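Local coordinates for carbamate kinase (Aeropyrum pernix, PDB 2E9Y), which probably catalyses the reversible transfer of a phosphoryl group between ATP and carbamate, at residues A[8-13]-A[50-55]; A[111-116]-A[187-192]. One frame throughout, in Å; residues are numbered along the deposited sequence.

Contact 1: A[8-13]-A[50-55]; sequences VIALGG and VITHGN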
# COMPACT_ATOMS: atom_id res chain seq x y z
N VAL A 8 -9.74 -10.78 -15.78
CA VAL A 8 -9.56 -10.43 -14.38
C VAL A 8 -9.35 -11.80 -13.73
O VAL A 8 -10.20 -12.68 -13.85
CB VAL A 8 -10.81 -9.74 -13.78
CG1 VAL A 8 -10.71 -9.68 -12.26
CG2 VAL A 8 -10.92 -8.32 -14.34
N ILE A 9 -8.21 -11.98 -13.08
CA ILE A 9 -7.87 -13.25 -12.45
C ILE A 9 -7.86 -13.09 -10.94
O ILE A 9 -7.01 -12.39 -10.39
CB ILE A 9 -6.49 -13.75 -12.92
CG1 ILE A 9 -6.49 -13.89 -14.45
CG2 ILE A 9 -6.15 -15.08 -12.27
CD1 ILE A 9 -5.13 -14.13 -15.07
N ALA A 10 -8.81 -13.75 -10.28
CA ALA A 10 -8.93 -13.69 -8.83
C ALA A 10 -8.18 -14.83 -8.15
O ALA A 10 -8.60 -15.98 -8.20
CB ALA A 10 -10.40 -13.71 -8.44
N LEU A 11 -7.06 -14.49 -7.51
CA LEU A 11 -6.25 -15.48 -6.80
C LEU A 11 -6.81 -15.77 -5.42
O LEU A 11 -7.52 -14.94 -4.83
CB LEU A 11 -4.81 -14.96 -6.66
CG LEU A 11 -4.05 -14.67 -7.95
CD1 LEU A 11 -2.65 -14.14 -7.64
CD2 LEU A 11 -3.96 -15.95 -8.78
N GLY A 12 -6.50 -16.95 -4.90
CA GLY A 12 -6.96 -17.34 -3.58
C GLY A 12 -5.83 -17.42 -2.57
O GLY A 12 -4.70 -17.03 -2.86
N GLY A 13 -6.12 -17.95 -1.39
CA GLY A 13 -5.11 -18.05 -0.36
C GLY A 13 -3.88 -18.86 -0.73
O GLY A 13 -2.77 -18.53 -0.32
N VAL A 50 -5.63 -8.36 -14.94
CA VAL A 50 -5.79 -7.54 -13.75
C VAL A 50 -5.92 -8.66 -12.72
O VAL A 50 -6.89 -9.42 -12.73
CB VAL A 50 -7.07 -6.70 -13.77
CG1 VAL A 50 -7.24 -5.99 -12.43
CG2 VAL A 50 -6.99 -5.66 -14.89
N ILE A 51 -4.91 -8.76 -11.87
CA ILE A 51 -4.85 -9.80 -10.85
C ILE A 51 -5.32 -9.32 -9.49
O ILE A 51 -4.79 -8.35 -8.96
CB ILE A 51 -3.40 -10.30 -10.71
CG1 ILE A 51 -2.88 -10.76 -12.08
CG2 ILE A 51 -3.32 -11.42 -9.68
CD1 ILE A 51 -1.38 -10.98 -12.12
N THR A 52 -6.32 -9.99 -8.93
CA THR A 52 -6.82 -9.63 -7.61
C THR A 52 -6.46 -10.76 -6.66
O THR A 52 -5.98 -11.82 -7.09
CB THR A 52 -8.35 -9.44 -7.61
OG1 THR A 52 -8.98 -10.70 -7.83
CG2 THR A 52 -8.77 -8.47 -8.70
N HIS A 53 -6.69 -10.55 -5.37
CA HIS A 53 -6.36 -11.56 -4.37
C HIS A 53 -7.09 -11.30 -3.07
O HIS A 53 -7.62 -10.21 -2.86
CB HIS A 53 -4.85 -11.55 -4.11
CG HIS A 53 -4.35 -10.23 -3.58
ND1 HIS A 53 -4.43 -9.87 -2.25
CD2 HIS A 53 -3.76 -9.19 -4.22
CE1 HIS A 53 -3.90 -8.67 -2.09
NE2 HIS A 53 -3.49 -8.23 -3.27
N GLY A 54 -7.10 -12.30 -2.19
CA GLY A 54 -7.74 -12.14 -0.89
C GLY A 54 -6.71 -11.63 0.12
O GLY A 54 -5.56 -11.39 -0.24
N ASN A 55 -7.11 -11.47 1.37
CA ASN A 55 -6.19 -10.98 2.40
C ASN A 55 -6.59 -11.47 3.79
O ASN A 55 -6.19 -10.88 4.79
CB ASN A 55 -6.17 -9.45 2.39
CG ASN A 55 -7.46 -8.85 2.93
OD1 ASN A 55 -8.47 -9.55 3.06
ND2 ASN A 55 -7.44 -7.56 3.25
O HOH W 1 -5.39 -14.47 -2.03
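Two neighbouring parallel strands of a beta-alpha-beta unit, joined through helix 25-44, pair here at the heart of the central sheet. I9 carries the pairing: its N donates to V50 O at 2.9 Å, within the carbonyl plane, and its O accepts T52 N. In the third bond, L11 N sits 45° above the plane of the T52 carbonyl. On the face of I9 and I51, L11 CD1 presses obliquely on I51 CG2, a tight 3.5 Å, and both residues pack under I39 of helix 25-44; branched, apolar side chains suit this buried layer. The other face, beneath helix 216-226, uses smaller groups. T52 holds OG1 between its N and carbonyl carbon (chi1 68°), 3.2 Å from A10 CA, and this buried hydroxyl is hydrogen-bonded to S220 OG. Further along, H53 ND1 donates to G54 O at 2.8 Å in an almost straight bond (178°) in the ring plane, which fixes the imidazole's rotation. A water accepts from G54 N and donates weakly to G12 O. Parallel strands leading into glycine-bearing turns are typical of the amino acid kinase fold, where such loops generally border the phosphoryl-transfer site.

Contact 2: A[111-116]-A[187-192]; sequences PVVISR and PAVVAL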
# COMPACT_ATOMS: atom_id res chain seq x y z
N PRO A 111 2.27 -2.70 -11.82
CA PRO A 111 1.75 -1.76 -10.83
C PRO A 111 0.82 -2.43 -9.83
O PRO A 111 0.20 -3.45 -10.14
CB PRO A 111 1.01 -0.74 -11.68
CG PRO A 111 0.45 -1.61 -12.79
CD PRO A 111 1.64 -2.49 -13.14
N VAL A 112 0.73 -1.85 -8.63
CA VAL A 112 -0.17 -2.33 -7.59
C VAL A 112 -1.10 -1.14 -7.36
O VAL A 112 -0.66 -0.07 -6.93
CB VAL A 112 0.58 -2.67 -6.28
CG1 VAL A 112 -0.41 -3.00 -5.18
CG2 VAL A 112 1.51 -3.86 -6.50
N VAL A 113 -2.38 -1.31 -7.65
CA VAL A 113 -3.32 -0.21 -7.48
C VAL A 113 -4.05 -0.26 -6.15
O VAL A 113 -4.75 -1.23 -5.86
CB VAL A 113 -4.37 -0.19 -8.62
CG1 VAL A 113 -5.24 1.07 -8.50
CG2 VAL A 113 -3.67 -0.23 -9.98
N ILE A 114 -3.87 0.77 -5.33
CA ILE A 114 -4.60 0.82 -4.09
C ILE A 114 -6.05 1.08 -4.45
O ILE A 114 -6.36 2.01 -5.17
CB ILE A 114 -4.06 1.98 -3.23
CG1 ILE A 114 -2.58 1.80 -2.85
CG2 ILE A 114 -4.87 2.11 -1.92
CD1 ILE A 114 -2.29 0.43 -2.22
N SER A 115 -6.90 0.17 -3.97
CA SER A 115 -8.25 0.08 -4.53
C SER A 115 -9.36 0.19 -3.45
O SER A 115 -9.33 -0.50 -2.44
CB SER A 115 -8.36 -1.25 -5.25
OG SER A 115 -7.33 -1.31 -6.23
N ARG A 116 -10.32 1.11 -3.70
CA ARG A 116 -11.48 1.21 -2.82
C ARG A 116 -12.73 0.67 -3.51
O ARG A 116 -12.86 0.73 -4.72
CB ARG A 116 -11.73 2.68 -2.51
CG ARG A 116 -10.66 3.34 -1.62
CD ARG A 116 -10.71 4.87 -1.72
NE ARG A 116 -10.49 5.26 -3.12
CZ ARG A 116 -10.61 6.56 -3.48
NH1 ARG A 116 -10.93 7.51 -2.61
NH2 ARG A 116 -10.39 6.89 -4.77
N PRO A 187 0.60 -5.42 -19.10
CA PRO A 187 -0.13 -6.67 -19.28
C PRO A 187 -0.46 -7.38 -17.97
O PRO A 187 -1.24 -8.33 -17.94
CB PRO A 187 0.80 -7.49 -20.16
CG PRO A 187 2.16 -7.06 -19.69
CD PRO A 187 1.98 -5.55 -19.60
N ALA A 188 0.15 -6.91 -16.88
CA ALA A 188 -0.09 -7.48 -15.56
C ALA A 188 -0.25 -6.35 -14.55
O ALA A 188 0.67 -5.57 -14.32
CB ALA A 188 1.07 -8.38 -15.15
N VAL A 189 -1.44 -6.28 -13.95
CA VAL A 189 -1.76 -5.25 -12.97
C VAL A 189 -2.35 -5.92 -11.73
O VAL A 189 -3.22 -6.78 -11.86
CB VAL A 189 -2.81 -4.25 -13.52
CG1 VAL A 189 -3.24 -3.27 -12.43
CG2 VAL A 189 -2.24 -3.50 -14.72
N VAL A 190 -1.87 -5.54 -10.55
CA VAL A 190 -2.39 -6.11 -9.31
C VAL A 190 -3.33 -5.08 -8.70
O VAL A 190 -2.96 -3.91 -8.54
CB VAL A 190 -1.26 -6.42 -8.30
CG1 VAL A 190 -1.85 -6.91 -6.97
CG2 VAL A 190 -0.32 -7.46 -8.87
N ALA A 191 -4.55 -5.49 -8.38
CA ALA A 191 -5.51 -4.55 -7.81
C ALA A 191 -6.59 -5.22 -6.98
O ALA A 191 -6.67 -6.45 -6.92
CB ALA A 191 -6.15 -3.72 -8.93
N LEU A 192 -7.41 -4.39 -6.34
CA LEU A 192 -8.52 -4.86 -5.53
C LEU A 192 -8.08 -5.89 -4.50
O LEU A 192 -8.79 -6.86 -4.24
CB LEU A 192 -9.61 -5.43 -6.45
CG LEU A 192 -11.07 -5.25 -6.04
CD1 LEU A 192 -11.32 -3.81 -5.63
CD2 LEU A 192 -11.98 -5.63 -7.21
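V189 forms the apolar centre, its two methyls reaching P111 and V113. CG2 meets P111 CG at 3.8 Å, the proline ring crossing the valine at about a right angle, while CG1 comes nearest to V113 CG2, at 3.9 Å. Next along, V113 CB lies 4.0 Å from A191 CB, and A182 and I179 of helix 176-185 cover this face; alanine keeps the layer thin beneath the helix. On the reverse face V112 and V190 lie side by side, CG2 of V112 4.2 Å from CB of V190. Between the faces runs the parallel pairing of strands 112-119 and 188-191 in the central sheet of the amino acid kinase fold: V190 N donates to P111 O, and V113 N to V190 O at 2.8 Å, each nearly along the C=O axis. Beyond V113 the backbones part, and S115 bridges them. With OG beside its own N (chi1 -57°), the hydroxyl accepts L192 N at 3.1 Å and donates to V113 O at 2.6 Å. An alanine here would remove the hydroxyl that L192 N and V113 O share, and would probably loosen the link between the two backbones where they part. At the subunit interface, the buried R116 forms salt bridges with D175 and with E98 of the second subunit.

In the fold
Contacts 1 and 2 are adjoining parts of one sheet, since strand 48-52 of contact 1 is flanked by strand 188-191 of contact 2. Their backbones meet through probable hydrogen bonds, from I51 N to V189 O and from A191 N to I51 O. Both are buried, but contact 1 lies about 5 Å from the chain centre, centre to centre, and contact 2 about 12 Å. No other chain touches contact 1, whereas residues 111-116 also pack against the second subunit. Helix 216-226 reaches both. The chemistry follows the position: the inner pair is joined across its segments by three backbone bonds, while the outer one has two and is bridged by a serine hydroxyl where its backbones part.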